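Side-chain contacts in lasso peptide isopeptidase AtxE2 (Asticcacaulis excentricus, PDB 5TXE), which hydrolyses the isopeptide bond of the lasso peptides astexin-2 and astexin-3, turning the threaded peptides into linear ones: residues V151-A156 with E174-L179; P132-S135 with H140-Y143; I229-L234 with T247-L252. The protein carries 1 engineered substitution. All blocks are in the same frame, centred on the assembly; numbering follows the deposited sequence.

Contact 1. Residues V151-A156 with E174-L179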
loop_
_atom_site.group_PDB
_atom_site.type_symbol
_atom_site.label_atom_id
_atom_site.label_comp_id
_atom_site.label_asym_id
_atom_site.label_seq_id
_atom_site.Cartn_x
_atom_site.Cartn_y
_atom_site.Cartn_z
ATOM N N VAL A 151 1.774 -16.002 -15.960
ATOM C CA VAL A 151 2.788 -14.954 -16.104
ATOM C C VAL A 151 3.945 -15.408 -17.030
ATOM O O VAL A 151 4.658 -16.386 -16.777
ATOM C CB VAL A 151 3.394 -14.602 -14.754
ATOM C CG1 VAL A 151 4.405 -13.483 -14.913
ATOM C CG2 VAL A 151 2.280 -14.154 -13.806
ATOM N N ARG A 152 4.130 -14.639 -18.066
ATOM C CA ARG A 152 5.171 -14.911 -19.065
ATOM C C ARG A 152 6.138 -13.726 -19.111
ATOM O O ARG A 152 5.821 -12.637 -18.613
ATOM C CB ARG A 152 4.518 -15.000 -20.424
ATOM C CG ARG A 152 3.509 -16.135 -20.554
ATOM C CD ARG A 152 2.894 -16.187 -21.970
ATOM N NE ARG A 152 1.896 -17.239 -22.038
ATOM C CZ ARG A 152 0.678 -17.178 -21.499
ATOM N NH1 ARG A 152 0.244 -16.117 -20.834
ATOM N NH2 ARG A 152 -0.087 -18.225 -21.588
ATOM N N VAL A 153 7.273 -13.915 -19.763
ATOM C CA VAL A 153 8.141 -12.788 -20.111
ATOM C C VAL A 153 7.784 -12.317 -21.516
ATOM O O VAL A 153 7.713 -13.126 -22.458
ATOM C CB VAL A 153 9.622 -13.163 -20.078
ATOM C CG1 VAL A 153 10.431 -11.960 -20.475
ATOM C CG2 VAL A 153 10.016 -13.630 -18.688
ATOM N N TRP A 154 7.576 -11.024 -21.640
ATOM C CA TRP A 154 7.338 -10.426 -22.894
ATOM C C TRP A 154 8.555 -9.575 -23.257
ATOM O O TRP A 154 9.272 -9.101 -22.394
ATOM C CB TRP A 154 6.071 -9.538 -22.883
ATOM C CG TRP A 154 4.756 -10.327 -22.937
ATOM C CD1 TRP A 154 4.378 -11.298 -22.090
ATOM C CD2 TRP A 154 3.701 -10.183 -23.882
ATOM N NE1 TRP A 154 3.151 -11.793 -22.451
ATOM C CE2 TRP A 154 2.704 -11.109 -23.539
ATOM C CE3 TRP A 154 3.495 -9.345 -24.991
ATOM C CZ2 TRP A 154 1.503 -11.225 -24.242
ATOM C CZ3 TRP A 154 2.310 -9.490 -25.720
ATOM C CH2 TRP A 154 1.342 -10.438 -25.348
ATOM N N ARG A 155 8.724 -9.385 -24.559
ATOM C CA ARG A 155 9.769 -8.561 -25.145
ATOM C C ARG A 155 9.161 -7.529 -26.034
ATOM O O ARG A 155 8.369 -7.859 -26.883
ATOM C CB ARG A 155 10.671 -9.454 -25.963
ATOM C CG ARG A 155 11.759 -8.708 -26.712
ATOM C CD ARG A 155 12.581 -9.754 -27.405
ATOM N NE ARG A 155 13.635 -9.146 -28.181
ATOM C CZ ARG A 155 13.531 -8.866 -29.469
ATOM N NH1 ARG A 155 12.406 -9.156 -30.127
ATOM N NH2 ARG A 155 14.555 -8.288 -30.098
ATOM N N ALA A 156 9.490 -6.281 -25.832
ATOM C CA ALA A 156 8.912 -5.198 -26.602
ATOM C C ALA A 156 10.009 -4.367 -27.308
ATOM O O ALA A 156 11.040 -4.079 -26.720
ATOM C CB ALA A 156 8.104 -4.276 -25.712
ATOM N N GLU A 174 8.847 -15.532 -12.384
ATOM C CA GLU A 174 8.909 -14.582 -11.243
ATOM C C GLU A 174 9.857 -13.433 -11.435
ATOM O O GLU A 174 9.721 -12.438 -10.762
ATOM C CB GLU A 174 9.238 -15.328 -9.940
ATOM C CG GLU A 174 8.059 -16.218 -9.542
ATOM C CD GLU A 174 8.297 -17.147 -8.361
ATOM O OE1 GLU A 174 9.286 -16.946 -7.595
ATOM O OE2 GLU A 174 7.468 -18.081 -8.180
ATOM N N ASP A 175 10.828 -13.565 -12.359
ATOM C CA ASP A 175 11.775 -12.490 -12.624
ATOM C C ASP A 175 12.566 -12.820 -13.890
ATOM O O ASP A 175 12.624 -13.963 -14.318
ATOM C CB ASP A 175 12.788 -12.348 -11.468
ATOM C CG ASP A 175 13.327 -10.922 -11.313
ATOM O OD1 ASP A 175 13.056 -10.000 -12.138
ATOM O OD2 ASP A 175 14.094 -10.719 -10.365
ATOM N N VAL A 176 13.210 -11.795 -14.413
ATOM C CA VAL A 176 13.955 -11.891 -15.649
ATOM C C VAL A 176 15.008 -10.754 -15.732
ATOM O O VAL A 176 14.771 -9.652 -15.230
ATOM C CB VAL A 176 12.964 -11.807 -16.836
ATOM C CG1 VAL A 176 12.258 -10.445 -16.857
ATOM C CG2 VAL A 176 13.686 -12.070 -18.151
ATOM N N GLN A 177 16.156 -11.040 -16.333
ATOM C CA GLN A 177 17.160 -10.028 -16.704
ATOM C C GLN A 177 17.800 -10.437 -18.047
ATOM O O GLN A 177 17.830 -11.622 -18.394
ATOM C CB GLN A 177 18.328 -9.965 -15.713
ATOM C CG GLN A 177 17.989 -9.473 -14.345
ATOM C CD GLN A 177 17.906 -7.946 -14.179
ATOM O OE1 GLN A 177 18.381 -7.118 -15.022
ATOM N NE2 GLN A 177 17.290 -7.558 -13.041
ATOM N N TRP A 178 18.365 -9.446 -18.742
ATOM C CA TRP A 178 19.184 -9.680 -19.917
ATOM C C TRP A 178 20.596 -10.079 -19.493
ATOM O O TRP A 178 21.179 -9.430 -18.641
ATOM C CB TRP A 178 19.260 -8.403 -20.727
ATOM C CG TRP A 178 17.949 -7.919 -21.234
ATOM C CD1 TRP A 178 17.081 -7.027 -20.634
ATOM C CD2 TRP A 178 17.353 -8.268 -22.477
ATOM N NE1 TRP A 178 16.001 -6.808 -21.448
ATOM C CE2 TRP A 178 16.140 -7.567 -22.574
ATOM C CE3 TRP A 178 17.750 -9.092 -23.540
ATOM C CZ2 TRP A 178 15.312 -7.677 -23.668
ATOM C CZ3 TRP A 178 16.923 -9.218 -24.620
ATOM C CH2 TRP A 178 15.713 -8.499 -24.682
ATOM N N LEU A 179 21.111 -11.171 -20.046
ATOM C CA LEU A 179 22.532 -11.493 -19.936
ATOM C C LEU A 179 23.354 -10.813 -21.073
ATOM O O LEU A 179 24.476 -10.398 -20.839
ATOM C CB LEU A 179 22.777 -12.985 -19.918
ATOM C CG LEU A 179 22.211 -13.772 -18.731
ATOM C CD1 LEU A 179 22.582 -15.255 -18.812
ATOM C CD2 LEU A 179 22.710 -13.176 -17.433
#
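Trp-178 turns the edge of its indole toward Arg-155: CH2, at the far end of the six-membered ring, lies 4.1 Å from NE of Arg-155. Each flat group meets the other at its edge, the guanidinium and ring planes stand 65° apart, and neither face of the indole receives an atom from 151-156. This is therefore edge packing and not a cation-pi stack. The arginine reaches the ring because its chain runs straight, with CG anti to the backbone N (chi1 176°) and no bend as far as NE, so that it crosses the tryptophan side chain at about a right angle. The polar corner of the indole is occupied elsewhere: NE1 is hydrogen-bonded to the backbone carbonyl of Arg-133, which helps to hold the indole in this rotation, with CH2 directed at the arginine.

Further along the strands the contact is purely apolar. Val-153 and Val-176 reach toward each other tip to tip, CG2 of Val-153 coming within 3.9 Å of CB of Val-176. On the Val-176 side the methyl in touch is CG2, which lies 4.0 Å from CG1 of Val-153 and equally close to its CG2.

No hydrogen bond joins the two segments, as expected of strands from different sheets that pack through side chains. Strand 150-157 is third in its four-stranded antiparallel sheet and 173-178 is first in the next, consistent with successive blades of the beta-propeller of prolyl oligopeptidase relatives. Ile-167 of strand 163-167 flanks Val-153, Leu-184 of strand 183-188 backs both Val-176 and Trp-178, and Ala-142 of strand 140-147 touches the indole.

Contact 2. Residues P132-S135 with H140-Y143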
loop_
_atom_site.group_PDB
_atom_site.type_symbol
_atom_site.label_atom_id
_atom_site.label_comp_id
_atom_site.label_asym_id
_atom_site.label_seq_id
_atom_site.Cartn_x
_atom_site.Cartn_y
_atom_site.Cartn_z
ATOM N N PRO A 132 10.539 -2.823 -16.030
ATOM C CA PRO A 132 11.057 -3.222 -17.319
ATOM C C PRO A 132 12.564 -3.311 -17.345
ATOM O O PRO A 132 13.223 -2.411 -16.829
ATOM C CB PRO A 132 10.644 -2.086 -18.252
ATOM C CG PRO A 132 10.025 -1.058 -17.431
ATOM C CD PRO A 132 10.041 -1.448 -16.002
ATOM N N ARG A 133 13.083 -4.359 -17.975
ATOM C CA ARG A 133 14.515 -4.577 -18.114
ATOM C C ARG A 133 14.946 -4.163 -19.484
ATOM O O ARG A 133 14.453 -4.720 -20.484
ATOM C CB ARG A 133 14.821 -6.036 -17.910
ATOM C CG ARG A 133 14.190 -6.624 -16.642
ATOM C CD ARG A 133 14.884 -5.902 -15.547
ATOM N NE ARG A 133 14.354 -5.731 -14.184
ATOM C CZ ARG A 133 14.150 -6.679 -13.297
ATOM N NH1 ARG A 133 14.242 -7.943 -13.630
ATOM N NH2 ARG A 133 13.760 -6.356 -12.094
ATOM N N TRP A 134 15.802 -3.165 -19.563
ATOM C CA TRP A 134 16.339 -2.764 -20.863
ATOM C C TRP A 134 17.429 -3.735 -21.334
ATOM O O TRP A 134 18.275 -4.153 -20.558
ATOM C CB TRP A 134 16.936 -1.400 -20.792
ATOM C CG TRP A 134 15.969 -0.355 -20.615
ATOM C CD1 TRP A 134 15.464 0.072 -19.431
ATOM C CD2 TRP A 134 15.446 0.535 -21.623
ATOM N NE1 TRP A 134 14.651 1.160 -19.637
ATOM C CE2 TRP A 134 14.616 1.442 -20.986
ATOM C CE3 TRP A 134 15.573 0.616 -23.012
ATOM C CZ2 TRP A 134 13.927 2.424 -21.675
ATOM C CZ3 TRP A 134 14.881 1.605 -23.702
ATOM C CH2 TRP A 134 14.080 2.492 -23.031
ATOM N N SER A 135 17.415 -4.088 -22.611
ATOM C CA SER A 135 18.544 -4.829 -23.207
ATOM C C SER A 135 19.774 -3.876 -23.199
ATOM O O SER A 135 19.592 -2.683 -23.138
ATOM C CB SER A 135 18.240 -5.249 -24.635
ATOM O OG SER A 135 17.897 -4.114 -25.434
ATOM N N HIS A 140 15.340 -3.026 -26.650
ATOM C CA HIS A 140 14.193 -3.839 -26.271
ATOM C C HIS A 140 14.021 -3.835 -24.763
ATOM O O HIS A 140 14.972 -3.550 -24.032
ATOM C CB HIS A 140 14.388 -5.263 -26.716
ATOM C CG HIS A 140 14.392 -5.407 -28.192
ATOM N ND1 HIS A 140 15.523 -5.198 -28.958
ATOM C CD2 HIS A 140 13.386 -5.679 -29.057
ATOM C CE1 HIS A 140 15.214 -5.366 -30.231
ATOM N NE2 HIS A 140 13.925 -5.663 -30.317
ATOM N N LEU A 141 12.795 -4.111 -24.341
ATOM C CA LEU A 141 12.441 -4.281 -22.991
ATOM C C LEU A 141 12.039 -5.719 -22.804
ATOM O O LEU A 141 11.469 -6.323 -23.687
ATOM C CB LEU A 141 11.267 -3.365 -22.654
ATOM C CG LEU A 141 11.411 -1.862 -22.782
ATOM C CD1 LEU A 141 10.132 -1.154 -22.346
ATOM C CD2 LEU A 141 12.538 -1.394 -21.897
ATOM N N ALA A 142 12.344 -6.264 -21.631
ATOM C CA ALA A 142 11.763 -7.522 -21.152
ATOM C C ALA A 142 11.082 -7.246 -19.796
ATOM O O ALA A 142 11.579 -6.446 -19.002
ATOM C CB ALA A 142 12.813 -8.568 -20.969
ATOM N N TYR A 143 9.947 -7.905 -19.556
ATOM C CA TYR A 143 9.125 -7.618 -18.380
ATOM C C TYR A 143 8.130 -8.729 -18.245
ATOM O O TYR A 143 7.854 -9.466 -19.211
ATOM C CB TYR A 143 8.409 -6.277 -18.515
ATOM C CG TYR A 143 7.559 -6.152 -19.762
ATOM C CD1 TYR A 143 8.128 -5.772 -20.953
ATOM C CD2 TYR A 143 6.181 -6.431 -19.760
ATOM C CE1 TYR A 143 7.381 -5.670 -22.112
ATOM C CE2 TYR A 143 5.431 -6.355 -20.938
ATOM C CZ TYR A 143 6.048 -5.978 -22.107
ATOM O OH TYR A 143 5.391 -5.875 -23.293
#
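Leu-141 lays its CD2 methyl over the face of the Trp-134 indole, 3.6 Å from the centroid of the five-membered ring and 17° off its normal, a well-centred CH-pi contact. The two side chains lie side by side and point the same way, as partners in an antiparallel non-hydrogen-bonded pair can. Both have CG anti to the carbonyl carbon (chi1 -69° in Trp-134), which swings the indole alongside the leucine. The same methyl also touches CB of Pro-132 at 4.2 Å.

Beneath them the backbones are tied in register. Arg-133 and Ala-142 form the hydrogen-bonded pair, with Arg-133 N to Ala-142 O at 2.8 Å and the return bond from Ala-142 N to Arg-133 O at 2.9 Å. Toward the turn, Ser-135 N gives a nearly straight bond to His-140 O (2.9 Å, 170°), while His-140 N is received by the Ser-135 hydroxyl, OG, at 3.0 Å. That OG is also hydrogen-bonded to Ser-137 OG within the connecting loop.

Farther out, Trp-134 NE1 is bonded to Ser-62 O, and Ala-71 and Met-88 of the preceding sheet close over Leu-141. A leucine in place of Trp-134 would probably leave the Leu-141 methyl without its aromatic face and the Ser-62 carbonyl without its indole donor.

The chemistry is thus that of a beta hairpin in which, next to the turn, the Ser-135 hydroxyl takes the His-140 amide that the Ser-135 carbonyl would take in a regular hydrogen-bonded pair, so that backbone and side-chain bonds close the hairpin at its turn end, while Trp-134 and Leu-141 form its apolar face.

Contact 3. Residues I229-L234 with T247-L252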
loop_
_atom_site.group_PDB
_atom_site.type_symbol
_atom_site.label_atom_id
_atom_site.label_comp_id
_atom_site.label_asym_id
_atom_site.label_seq_id
_atom_site.Cartn_x
_atom_site.Cartn_y
_atom_site.Cartn_z
ATOM N N ILE A 229 13.657 -22.077 -5.950
ATOM C CA ILE A 229 13.626 -21.312 -7.150
ATOM C C ILE A 229 14.595 -21.937 -8.156
ATOM O O ILE A 229 15.675 -22.323 -7.777
ATOM C CB ILE A 229 14.040 -19.898 -6.821
ATOM C CG1 ILE A 229 13.079 -19.329 -5.783
ATOM C CG2 ILE A 229 14.016 -19.039 -8.082
ATOM C CD1 ILE A 229 13.400 -17.887 -5.385
ATOM N N VAL A 230 14.175 -22.068 -9.418
ATOM C CA VAL A 230 14.923 -22.688 -10.515
ATOM C C VAL A 230 15.236 -21.592 -11.509
ATOM O O VAL A 230 14.412 -20.670 -11.708
ATOM C CB VAL A 230 14.074 -23.787 -11.126
ATOM C CG1 VAL A 230 14.490 -24.193 -12.520
ATOM C CG2 VAL A 230 14.073 -24.995 -10.227
ATOM N N TYR A 231 16.461 -21.618 -12.047
ATOM C CA TYR A 231 16.965 -20.567 -12.967
ATOM C C TYR A 231 17.211 -21.218 -14.288
ATOM O O TYR A 231 17.744 -22.300 -14.318
ATOM C CB TYR A 231 18.262 -19.963 -12.452
ATOM C CG TYR A 231 18.044 -19.405 -11.091
ATOM C CD1 TYR A 231 17.550 -18.120 -10.940
ATOM C CD2 TYR A 231 18.294 -20.176 -9.926
ATOM C CE1 TYR A 231 17.286 -17.609 -9.676
ATOM C CE2 TYR A 231 18.028 -19.670 -8.653
ATOM C CZ TYR A 231 17.537 -18.377 -8.542
ATOM O OH TYR A 231 17.245 -17.793 -7.337
ATOM N N GLN A 232 16.837 -20.566 -15.379
ATOM C CA GLN A 232 17.086 -21.085 -16.717
ATOM C C GLN A 232 17.468 -19.931 -17.613
ATOM O O GLN A 232 17.136 -18.772 -17.322
ATOM C CB GLN A 232 15.816 -21.735 -17.312
ATOM C CG GLN A 232 15.234 -22.979 -16.658
ATOM C CD GLN A 232 15.700 -24.262 -17.318
ATOM O OE1 GLN A 232 15.230 -24.664 -18.390
ATOM N NE2 GLN A 232 16.602 -24.924 -16.661
ATOM N N VAL A 233 18.135 -20.243 -18.718
ATOM C CA VAL A 233 18.565 -19.233 -19.668
ATOM C C VAL A 233 18.020 -19.572 -21.022
ATOM O O VAL A 233 18.106 -20.720 -21.455
ATOM C CB VAL A 233 20.103 -19.182 -19.780
ATOM C CG1 VAL A 233 20.520 -18.156 -20.819
ATOM C CG2 VAL A 233 20.688 -18.800 -18.435
ATOM N N LEU A 234 17.496 -18.555 -21.698
ATOM C CA LEU A 234 16.976 -18.710 -23.005
ATOM C C LEU A 234 17.771 -17.877 -23.975
ATOM O O LEU A 234 17.885 -16.678 -23.800
ATOM C CB LEU A 234 15.503 -18.257 -23.064
ATOM C CG LEU A 234 14.982 -18.319 -24.506
ATOM C CD1 LEU A 234 14.358 -19.650 -24.786
ATOM C CD2 LEU A 234 13.976 -17.217 -24.822
ATOM N N THR A 247 27.312 -17.656 -11.688
ATOM C CA THR A 247 27.600 -16.278 -11.982
ATOM C C THR A 247 26.397 -15.536 -12.570
ATOM O O THR A 247 26.033 -14.396 -12.162
ATOM C CB THR A 247 28.713 -16.280 -13.075
ATOM O OG1 THR A 247 29.606 -17.387 -12.833
ATOM C CG2 THR A 247 29.450 -14.948 -13.141
ATOM N N GLU A 248 25.832 -16.162 -13.595
ATOM C CA GLU A 248 24.573 -15.709 -14.183
ATOM C C GLU A 248 23.415 -15.616 -13.166
ATOM O O GLU A 248 22.674 -14.628 -13.117
ATOM C CB GLU A 248 24.185 -16.665 -15.290
ATOM C CG GLU A 248 25.086 -16.487 -16.506
ATOM C CD GLU A 248 24.898 -17.608 -17.492
ATOM O OE1 GLU A 248 24.367 -18.662 -17.092
ATOM O OE2 GLU A 248 25.250 -17.440 -18.662
ATOM N N VAL A 249 23.297 -16.652 -12.350
ATOM C CA VAL A 249 22.325 -16.694 -11.309
ATOM C C VAL A 249 22.472 -15.522 -10.350
ATOM O O VAL A 249 21.479 -14.819 -10.084
ATOM C CB VAL A 249 22.430 -17.977 -10.520
ATOM C CG1 VAL A 249 21.635 -17.849 -9.226
ATOM C CG2 VAL A 249 21.946 -19.164 -11.345
ATOM N N ALA A 250 23.668 -15.296 -9.821
ATOM C CA ALA A 250 23.850 -14.114 -8.966
ATOM C C ALA A 250 23.471 -12.799 -9.690
ATOM O O ALA A 250 22.914 -11.898 -9.074
ATOM C CB ALA A 250 25.260 -14.081 -8.417
ATOM N N ARG A 251 23.712 -12.672 -10.997
ATOM C CA ARG A 251 23.243 -11.435 -11.724
ATOM C C ARG A 251 21.707 -11.236 -11.656
ATOM O O ARG A 251 21.184 -10.134 -11.890
ATOM C CB ARG A 251 23.707 -11.341 -13.209
ATOM C CG ARG A 251 24.479 -10.043 -13.513
ATOM C CD ARG A 251 24.557 -9.546 -14.956
ATOM N NE ARG A 251 25.179 -10.508 -15.872
ATOM C CZ ARG A 251 25.265 -10.322 -17.195
ATOM N NH1 ARG A 251 24.759 -9.218 -17.758
ATOM N NH2 ARG A 251 25.841 -11.245 -17.966
ATOM N N LEU A 252 20.974 -12.313 -11.386
ATOM C CA LEU A 252 19.547 -12.206 -11.191
ATOM C C LEU A 252 19.192 -12.120 -9.696
ATOM O O LEU A 252 18.352 -11.321 -9.333
ATOM C CB LEU A 252 18.807 -13.366 -11.901
ATOM C CG LEU A 252 17.265 -13.356 -11.967
ATOM C CD1 LEU A 252 16.766 -12.151 -12.681
ATOM C CD2 LEU A 252 16.704 -14.566 -12.671
#
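Both carboxylate oxygens of Glu-248, which packs against Val-233, are held: OE1 accepts a hydrogen bond from the backbone N of Thr-245, and OE2 forms a salt bridge with Arg-242. The first bond resembles the glutamate half of a capping box at the start of helix 246-253. With its end so fixed, the extended glutamate crosses Val-233 at about a right angle, OE1 lying 3.9 Å from Val-233 CG2.

Most of the packing gathers around Tyr-231. Val-249 sets CG1 over the middle of the phenol ring, 4.0 Å from the centroid and only 8° off the normal, a CH-pi contact. Its other methyl, CG2, sits 3.9 Å from Tyr-231 CG, near the root of the ring. Leu-252 comes instead to the ring edge, its CD2 being 4.0 Å from Tyr-231 CD1. With CG anti to the backbone N (chi1 -173°), Leu-252 extends from the helix toward that edge.

Helix 246-253 crosses strand 230-235 steeply, the axes of the short segments 105° apart in direction and 9.5 Å apart at closest approach. It follows strand 240-243, the last of the sheet, and lies across one face, where Leu-252 also reaches Asp-175 and Gln-177 of strand 173-178.

How the contacts relate
Contacts 1 and 2 are buried, while contact 3, farther from the centre of the chain, is only partly so. Each has a different place in the sheets: contact 2 pairs the first two strands within one, contact 1 packs that sheet against the next, and contact 3 lays a helix on the second sheet. Accordingly, backbone hydrogen bonds dominate contact 2, whereas contacts 1 and 3 rely on side chains. Contacts 1 and 2 touch and share a sheet, in which strands 140-147 and 150-157 are neighbours. Contacts 1 and 3 share strand 173-178's sheet and are linked by a probable hydrogen bond from Arg-251 NH2 to Leu-179 O; contacts 2 and 3 do not touch.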